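Local structure of hydroxyethylphosphonate dioxygenase (Streptomyces albus, 6B9R) at residues Met241-Met246 with Ala269-Pro274; Pro299-Glu304 with Ala334-His339. The protein probably uses iron and dioxygen to cleave 2-hydroxyethylphosphonate, giving hydroxymethylphosphonate. All blocks are in the same frame, centred on the assembly; numbering follows the deposited sequence.

Contact 1 holds two helices of the helix-turn-helix region together, its centre about 29 Å from the centre of the chain. Contact 2 follows it in sequence, its centre about 15 Å from that of the chain, where the chain leaving this region meets a loop of the C-terminal beta sheet. The two centres are 22 Å apart and the nearest atoms about 6 Å, without touching. F429 of the second subunit joins their surroundings, packing on M241 in contact 1 and on P299 and L338 in contact 2. Neither contact contributes to the iron site of H149, Q153 and H190; one link toward it is H339, whose ring meets that of Y152, the neighbour of Q153 in sequence.

Contact 1. Residues Met241-Met246 with Ala269-Pro274; sequences MLRSVM and ALCRTP
The R243 guanidinium meets the 269-274 segment at its edge: the backbone oxygen of C271 lies almost in its plane, with NH1 2.7 Å from C271 O. The guanidinium of R272 lies instead over its own segment, with A269 CA 3.6 Å above the plane of one face and offset toward the rim, and makes no contact with 241-246. The setting is a helical domain of the Cro/C1 helix-turn-helix family, in which helix 238-249 packs against the C-terminal part of helix 264-271; R243 and C271 are the residues in register, their CA atoms 5.8 Å apart.

The N-H of the arginine bond is moderately bent (145°), yet the donor stands nearly on the extension of the carbonyl bond (C=O...N 179°). The R243 chain is bent at chi3 (-47°), which turns NE back from an extended course. Its methylenes also border the acceptor, with R243 CD 3.6 Å from C271 O, while R243 CG lies 3.8 Å from C271 CB. The carbonyl is therefore gripped by one charged N-H and flanked by aliphatic carbon, and the positive charge would probably polarise it further.

Next to this polar pair, the buried C271 thiol reaches the other helix. L242 and M246, one turn apart as the bond from M246 N to L242 O shows, both meet it. With CG anti to its backbone N, L242 carries its CD2 branch to both C271 and L270, within 3.8 Å of L270 CB. Outside the pair, L289 touches L242, while V253 and L256 of helix 253-260 touch M246, so the sulfur belongs to a wider apolar interior. C271 SG has L242 CD2 at 3.7 Å and M246 SD at 3.5 Å.

Contact 2. Residues Pro299-Glu304 with Ala334-His339; sequences PHTTTE and AGDPLH
Three donors from T301 and T302 converge on the carboxylate of D336, at the start of an Asx turn that coincides with a type I beta turn from D336 to H339. T301 OG1 donates to D336 OD2 (2.7 Å) on its syn side. The other oxygen, D336 OD1, receives T302 N at 2.8 Å on the syn side, in a fairly straight bond (154°), and T302 OG1 at 2.9 Å on the anti side; both come from the same face of the carboxylate.

With CG anti to its backbone N (chi1 -166°), D336 brings that carbon to 3.1 Å from T301 OG1. The Asx turn then adds L338 N, 3.0 Å from D336 OD2 and 41° above the carboxylate plane, so each oxygen accepts two bonds and the group's rotation is fixed. An alanine here would probably leave the hydroxyls of T301 and T302 and the backbone N of T302 without their common acceptor, and the turn without its side-chain bond to L338 N.

Beside this polar centre, the T302 side chain crosses that of P337 at about a right angle, its methyl CG2 3.7 Å from P337 CD, while H300 O lies 3.3 Å from P337 CB. Further out, T303 OG1 donates to T301 OG1, and W183 of strand 181-184 touches both T303 and D336. The contact thus ties the approach to strand 307-310 to the loop between strands 328-332 and 343-349, joining the two beta sheets of a fold consistent with a tandem cupin. One water bridges the two segments, donating to G335 O and, at 2.6 Å, to T302 OG1.

Contact 1. Residues Met241-Met246 with Ala269-Pro274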
ATOM      1  N   MET A 241      12.199  14.685   4.317  1.00 18.92           N
ATOM      2  CA  MET A 241      11.808  14.061   3.059  1.00 18.78           C
ATOM      3  C   MET A 241      12.914  14.194   2.019  1.00 20.62           C
ATOM      4  O   MET A 241      13.276  13.219   1.352  1.00 16.71           O
ATOM      5  CB  MET A 241      10.514  14.714   2.575  1.00 20.49           C
ATOM      6  CG  MET A 241       9.847  14.103   1.361  1.00 28.89           C
ATOM      7  SD  MET A 241       9.049  12.550   1.783  1.00 42.24           S
ATOM      8  CE  MET A 241      10.291  11.489   1.100  1.00 20.86           C
ATOM      9  N   LEU A 242      13.461  15.403   1.862  1.00 17.00           N
ATOM     10  CA  LEU A 242      14.571  15.597   0.935  1.00 17.34           C
ATOM     11  C   LEU A 242      15.769  14.738   1.325  1.00 20.00           C
ATOM     12  O   LEU A 242      16.349  14.046   0.478  1.00 21.41           O
ATOM     13  CB  LEU A 242      14.955  17.074   0.883  1.00 15.94           C
ATOM     14  CG  LEU A 242      16.159  17.413   0.001  1.00 18.53           C
ATOM     15  CD1 LEU A 242      15.871  17.054  -1.463  1.00 27.77           C
ATOM     16  CD2 LEU A 242      16.521  18.891   0.137  1.00 19.94           C
ATOM     17  N   ARG A 243      16.150  14.747   2.609  1.00 16.36           N
ATOM     18  CA  ARG A 243      17.258  13.885   3.034  1.00 23.35           C
ATOM     19  C   ARG A 243      16.965  12.419   2.726  1.00 22.02           C
ATOM     20  O   ARG A 243      17.859  11.660   2.323  1.00 17.88           O
ATOM     21  CB  ARG A 243      17.539  14.051   4.532  1.00 19.38           C
ATOM     22  CG  ARG A 243      18.102  15.423   4.937  1.00 18.32           C
ATOM     23  CD  ARG A 243      18.662  15.398   6.349  1.00 20.62           C
ATOM     24  NE  ARG A 243      17.766  14.764   7.321  1.00 21.51           N
ATOM     25  CZ  ARG A 243      16.822  15.410   8.008  1.00 30.43           C
ATOM     26  NH1 ARG A 243      16.627  16.709   7.820  1.00 24.21           N
ATOM     27  NH2 ARG A 243      16.067  14.761   8.881  1.00 31.96           N
ATOM     28  N   SER A 244      15.714  12.001   2.913  1.00 20.01           N
ATOM     29  CA  SER A 244      15.376  10.599   2.693  1.00 21.68           C
ATOM     30  C   SER A 244      15.508  10.211   1.221  1.00 20.52           C
ATOM     31  O   SER A 244      15.997   9.114   0.901  1.00 18.39           O
ATOM     32  CB  SER A 244      13.961  10.320   3.208  1.00 26.51           C
ATOM     33  OG  SER A 244      13.632   8.950   3.055  1.00 30.20           O
ATOM     34  N   VAL A 245      15.075  11.085   0.308  1.00 16.33           N
ATOM     35  CA  VAL A 245      15.198  10.774  -1.115  1.00 18.48           C
ATOM     36  C   VAL A 245      16.658  10.826  -1.541  1.00 18.54           C
ATOM     37  O   VAL A 245      17.108  10.014  -2.360  1.00 17.63           O
ATOM     38  CB  VAL A 245      14.311  11.715  -1.955  1.00 18.13           C
ATOM     39  CG1 VAL A 245      14.426  11.382  -3.440  1.00 18.80           C
ATOM     40  CG2 VAL A 245      12.853  11.590  -1.511  1.00 20.21           C
ATOM     41  N   MET A 246      17.429  11.765  -0.986  1.00 19.13           N
ATOM     42  CA  MET A 246      18.860  11.792  -1.278  1.00 16.83           C
ATOM     43  C   MET A 246      19.530  10.493  -0.846  1.00 17.64           C
ATOM     44  O   MET A 246      20.323   9.915  -1.593  1.00 19.47           O
ATOM     45  CB  MET A 246      19.521  12.994  -0.606  1.00 20.09           C
ATOM     46  CG  MET A 246      19.125  14.328  -1.212  1.00 16.30           C
ATOM     47  SD  MET A 246      19.844  15.712  -0.299  1.00 20.78           S
ATOM     48  CE  MET A 246      21.587  15.461  -0.633  1.00 20.15           C
ATOM     49  N   ALA A 269      20.953  23.878   3.173  1.00 22.68           N
ATOM     50  CA  ALA A 269      19.959  24.580   3.977  1.00 26.56           C
ATOM     51  C   ALA A 269      18.584  23.929   3.862  1.00 28.78           C
ATOM     52  O   ALA A 269      17.863  23.807   4.861  1.00 26.25           O
ATOM     53  CB  ALA A 269      19.899  26.048   3.556  1.00 25.50           C
ATOM     54  N   LEU A 270      18.203  23.489   2.656  1.00 22.72           N
ATOM     55  CA  LEU A 270      16.913  22.825   2.513  1.00 19.97           C
ATOM     56  C   LEU A 270      16.879  21.487   3.243  1.00 22.55           C
ATOM     57  O   LEU A 270      15.806  21.051   3.671  1.00 25.09           O
ATOM     58  CB  LEU A 270      16.572  22.634   1.030  1.00 25.13           C
ATOM     59  CG  LEU A 270      16.312  23.920   0.244  1.00 22.64           C
ATOM     60  CD1 LEU A 270      16.230  23.633  -1.244  1.00 25.41           C
ATOM     61  CD2 LEU A 270      15.032  24.597   0.738  1.00 20.51           C
ATOM     62  N   CYS A 271      18.030  20.820   3.398  1.00 22.88           N
ATOM     63  CA  CYS A 271      18.050  19.568   4.144  1.00 24.60           C
ATOM     64  C   CYS A 271      17.823  19.776   5.637  1.00 25.35           C
ATOM     65  O   CYS A 271      17.448  18.824   6.331  1.00 28.32           O
ATOM     66  CB  CYS A 271      19.375  18.829   3.902  1.00 20.58           C
ATOM     67  SG  CYS A 271      19.458  18.070   2.261  1.00 27.00           S
ATOM     68  N   ARG A 272      17.996  20.998   6.135  1.00 26.40           N
ATOM     69  CA  ARG A 272      17.959  21.280   7.565  1.00 29.13           C
ATOM     70  C   ARG A 272      16.702  22.018   8.001  1.00 29.47           C
ATOM     71  O   ARG A 272      16.658  22.520   9.130  1.00 30.83           O
ATOM     72  CB  ARG A 272      19.178  22.109   7.975  1.00 35.29           C
ATOM     73  CG  ARG A 272      20.515  21.441   7.758  1.00 37.55           C
ATOM     74  CD  ARG A 272      21.633  22.306   8.334  1.00 42.78           C
ATOM     75  NE  ARG A 272      22.274  23.168   7.341  1.00 46.69           N
ATOM     76  CZ  ARG A 272      22.042  24.471   7.203  1.00 51.44           C
ATOM     77  NH1 ARG A 272      22.689  25.156   6.268  1.00 44.80           N
ATOM     78  NH2 ARG A 272      21.173  25.090   7.994  1.00 53.52           N
ATOM     79  N   THR A 273      15.692  22.123   7.148  1.00 24.06           N
ATOM     80  CA  THR A 273      14.516  22.862   7.563  1.00 25.56           C
ATOM     81  C   THR A 273      13.247  22.089   7.227  1.00 22.11           C
ATOM     82  O   THR A 273      13.196  21.376   6.218  1.00 25.21           O
ATOM     83  CB  THR A 273      14.481  24.254   6.909  1.00 26.71           C
ATOM     84  OG1 THR A 273      13.314  24.956   7.350  1.00 28.77           O
ATOM     85  CG2 THR A 273      14.471  24.161   5.386  1.00 24.58           C
ATOM     86  N   PRO A 274      12.217  22.190   8.067  1.00 24.44           N
ATOM     87  CA  PRO A 274      10.931  21.570   7.726  1.00 25.72           C
ATOM     88  C   PRO A 274      10.190  22.299   6.628  1.00 21.40           C
ATOM     89  O   PRO A 274       9.350  21.680   5.964  1.00 21.27           O
ATOM     90  CB  PRO A 274      10.156  21.613   9.049  1.00 23.63           C
ATOM     91  CG  PRO A 274      10.778  22.739   9.799  1.00 29.09           C
ATOM     92  CD  PRO A 274      12.220  22.760   9.424  1.00 25.45           C
TER

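Contact 2. Residues Pro299-Glu304 with Ala334-His339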
ATOM      1  N   PRO A 299       2.566  15.917   3.728  1.00 25.97           N
ATOM      2  CA  PRO A 299       1.308  16.470   4.222  1.00 24.57           C
ATOM      3  C   PRO A 299       1.492  17.040   5.612  1.00 25.23           C
ATOM      4  O   PRO A 299       2.343  16.595   6.385  1.00 27.92           O
ATOM      5  CB  PRO A 299       0.365  15.262   4.233  1.00 25.43           C
ATOM      6  CG  PRO A 299       1.276  14.111   4.440  1.00 28.02           C
ATOM      7  CD  PRO A 299       2.521  14.450   3.657  1.00 30.23           C
ATOM      8  N   HIS A 300       0.717  18.078   5.895  1.00 29.39           N
ATOM      9  CA  HIS A 300       0.585  18.580   7.247  1.00 32.98           C
ATOM     10  C   HIS A 300      -0.611  17.907   7.894  1.00 37.05           C
ATOM     11  O   HIS A 300      -1.443  17.288   7.228  1.00 43.21           O
ATOM     12  CB  HIS A 300       0.419  20.096   7.245  1.00 36.48           C
ATOM     13  CG  HIS A 300       1.592  20.828   6.672  1.00 46.30           C
ATOM     14  ND1 HIS A 300       2.616  21.322   7.452  1.00 50.94           N
ATOM     15  CD2 HIS A 300       1.905  21.147   5.394  1.00 52.16           C
ATOM     16  CE1 HIS A 300       3.507  21.916   6.680  1.00 51.75           C
ATOM     17  NE2 HIS A 300       3.100  21.825   5.427  1.00 49.81           N
ATOM     18  N   THR A 301      -0.669  17.992   9.207  1.00 29.33           N
ATOM     19  CA  THR A 301      -1.837  17.523   9.926  1.00 26.02           C
ATOM     20  C   THR A 301      -2.522  18.719  10.576  1.00 34.20           C
ATOM     21  O   THR A 301      -1.904  19.764  10.796  1.00 31.84           O
ATOM     22  CB  THR A 301      -1.443  16.473  10.965  1.00 28.76           C
ATOM     23  OG1 THR A 301      -2.621  15.838  11.476  1.00 29.23           O
ATOM     24  CG2 THR A 301      -0.649  17.121  12.103  1.00 26.51           C
ATOM     25  N   THR A 302      -3.822  18.584  10.840  1.00 32.42           N
ATOM     26  CA  THR A 302      -4.554  19.607  11.577  1.00 36.14           C
ATOM     27  C   THR A 302      -4.878  19.162  12.996  1.00 39.15           C
ATOM     28  O   THR A 302      -5.590  19.884  13.713  1.00 31.95           O
ATOM     29  CB  THR A 302      -5.846  20.006  10.848  1.00 30.77           C
ATOM     30  OG1 THR A 302      -6.741  18.886  10.776  1.00 33.20           O
ATOM     31  CG2 THR A 302      -5.541  20.509   9.443  1.00 24.68           C
ATOM     32  N   THR A 303      -4.373  17.999  13.409  1.00 32.85           N
ATOM     33  CA  THR A 303      -4.658  17.467  14.733  1.00 33.01           C
ATOM     34  C   THR A 303      -3.945  18.276  15.814  1.00 34.01           C
ATOM     35  O   THR A 303      -2.896  18.893  15.587  1.00 27.12           O
ATOM     36  CB  THR A 303      -4.239  15.990  14.850  1.00 31.27           C
ATOM     37  OG1 THR A 303      -2.901  15.806  14.363  1.00 32.83           O
ATOM     38  CG2 THR A 303      -5.199  15.068  14.088  1.00 20.41           C
ATOM     39  N   GLU A 304      -4.542  18.259  17.001  1.00 28.86           N
ATOM     40  CA  GLU A 304      -3.973  18.810  18.221  1.00 29.96           C
ATOM     41  C   GLU A 304      -4.368  17.855  19.336  1.00 35.43           C
ATOM     42  O   GLU A 304      -5.537  17.466  19.435  1.00 30.19           O
ATOM     43  CB  GLU A 304      -4.476  20.238  18.483  1.00 36.09           C
ATOM     44  CG  GLU A 304      -4.036  20.853  19.831  1.00 45.66           C
ATOM     45  CD  GLU A 304      -2.535  20.747  20.087  1.00 52.59           C
ATOM     46  OE1 GLU A 304      -1.749  20.750  19.113  1.00 55.69           O
ATOM     47  OE2 GLU A 304      -2.141  20.660  21.272  1.00 55.05           O
ATOM     48  N   ALA A 334     -15.434  15.877  10.451  1.00 15.98           N
ATOM     49  CA  ALA A 334     -14.022  15.939  10.812  1.00 16.19           C
ATOM     50  C   ALA A 334     -13.176  15.055   9.904  1.00 17.27           C
ATOM     51  O   ALA A 334     -13.569  13.938   9.556  1.00 15.69           O
ATOM     52  CB  ALA A 334     -13.837  15.506  12.268  1.00 13.72           C
ATOM     53  N   GLY A 335     -11.998  15.545   9.546  1.00 17.54           N
ATOM     54  CA  GLY A 335     -11.034  14.731   8.844  1.00 20.39           C
ATOM     55  C   GLY A 335      -9.659  15.288   9.103  1.00 21.47           C
ATOM     56  O   GLY A 335      -9.457  16.081  10.019  1.00 21.07           O
ATOM     57  N   ASP A 336      -8.701  14.900   8.258  1.00 19.14           N
ATOM     58  CA  ASP A 336      -7.324  15.358   8.448  1.00 21.83           C
ATOM     59  C   ASP A 336      -6.544  15.166   7.159  1.00 17.21           C
ATOM     60  O   ASP A 336      -6.749  14.152   6.472  1.00 16.39           O
ATOM     61  CB  ASP A 336      -6.635  14.614   9.590  1.00 20.74           C
ATOM     62  CG  ASP A 336      -5.339  15.302  10.024  1.00 24.38           C
ATOM     63  OD1 ASP A 336      -5.434  16.311  10.753  1.00 25.60           O
ATOM     64  OD2 ASP A 336      -4.253  14.832   9.642  1.00 21.81           O
ATOM     65  N   PRO A 337      -5.654  16.103   6.797  1.00 15.25           N
ATOM     66  CA  PRO A 337      -4.869  15.942   5.560  1.00 18.38           C
ATOM     67  C   PRO A 337      -3.868  14.804   5.610  1.00 19.03           C
ATOM     68  O   PRO A 337      -3.313  14.454   4.559  1.00 18.13           O
ATOM     69  CB  PRO A 337      -4.143  17.292   5.400  1.00 15.19           C
ATOM     70  CG  PRO A 337      -4.895  18.263   6.307  1.00 26.09           C
ATOM     71  CD  PRO A 337      -5.489  17.434   7.410  1.00 22.87           C
ATOM     72  N   LEU A 338      -3.590  14.228   6.780  1.00 17.29           N
ATOM     73  CA  LEU A 338      -2.788  13.005   6.782  1.00 16.58           C
ATOM     74  C   LEU A 338      -3.516  11.889   6.049  1.00 17.98           C
ATOM     75  O   LEU A 338      -2.883  10.975   5.501  1.00 15.20           O
ATOM     76  CB  LEU A 338      -2.460  12.571   8.214  1.00 19.93           C
ATOM     77  CG  LEU A 338      -1.589  11.312   8.371  1.00 31.06           C
ATOM     78  CD1 LEU A 338      -0.108  11.649   8.214  1.00 33.08           C
ATOM     79  CD2 LEU A 338      -1.845  10.596   9.700  1.00 33.32           C
ATOM     80  N   HIS A 339      -4.842  11.959   6.022  1.00 16.47           N
ATOM     81  CA  HIS A 339      -5.699  11.016   5.314  1.00 14.42           C
ATOM     82  C   HIS A 339      -6.517  11.773   4.272  1.00 13.94           C
ATOM     83  O   HIS A 339      -7.729  11.965   4.434  1.00 16.52           O
ATOM     84  CB  HIS A 339      -6.610  10.272   6.285  1.00 12.95           C
ATOM     85  CG  HIS A 339      -6.015   8.999   6.802  1.00 12.54           C
ATOM     86  ND1 HIS A 339      -6.754   8.062   7.491  1.00 15.31           N
ATOM     87  CD2 HIS A 339      -4.753   8.516   6.735  1.00 21.22           C
ATOM     88  CE1 HIS A 339      -5.973   7.043   7.811  1.00 19.20           C
ATOM     89  NE2 HIS A 339      -4.754   7.298   7.368  1.00 19.34           N
TER
HETATM   90  O   HOH W   1      -8.729  18.953   9.030  1.00 31.13           O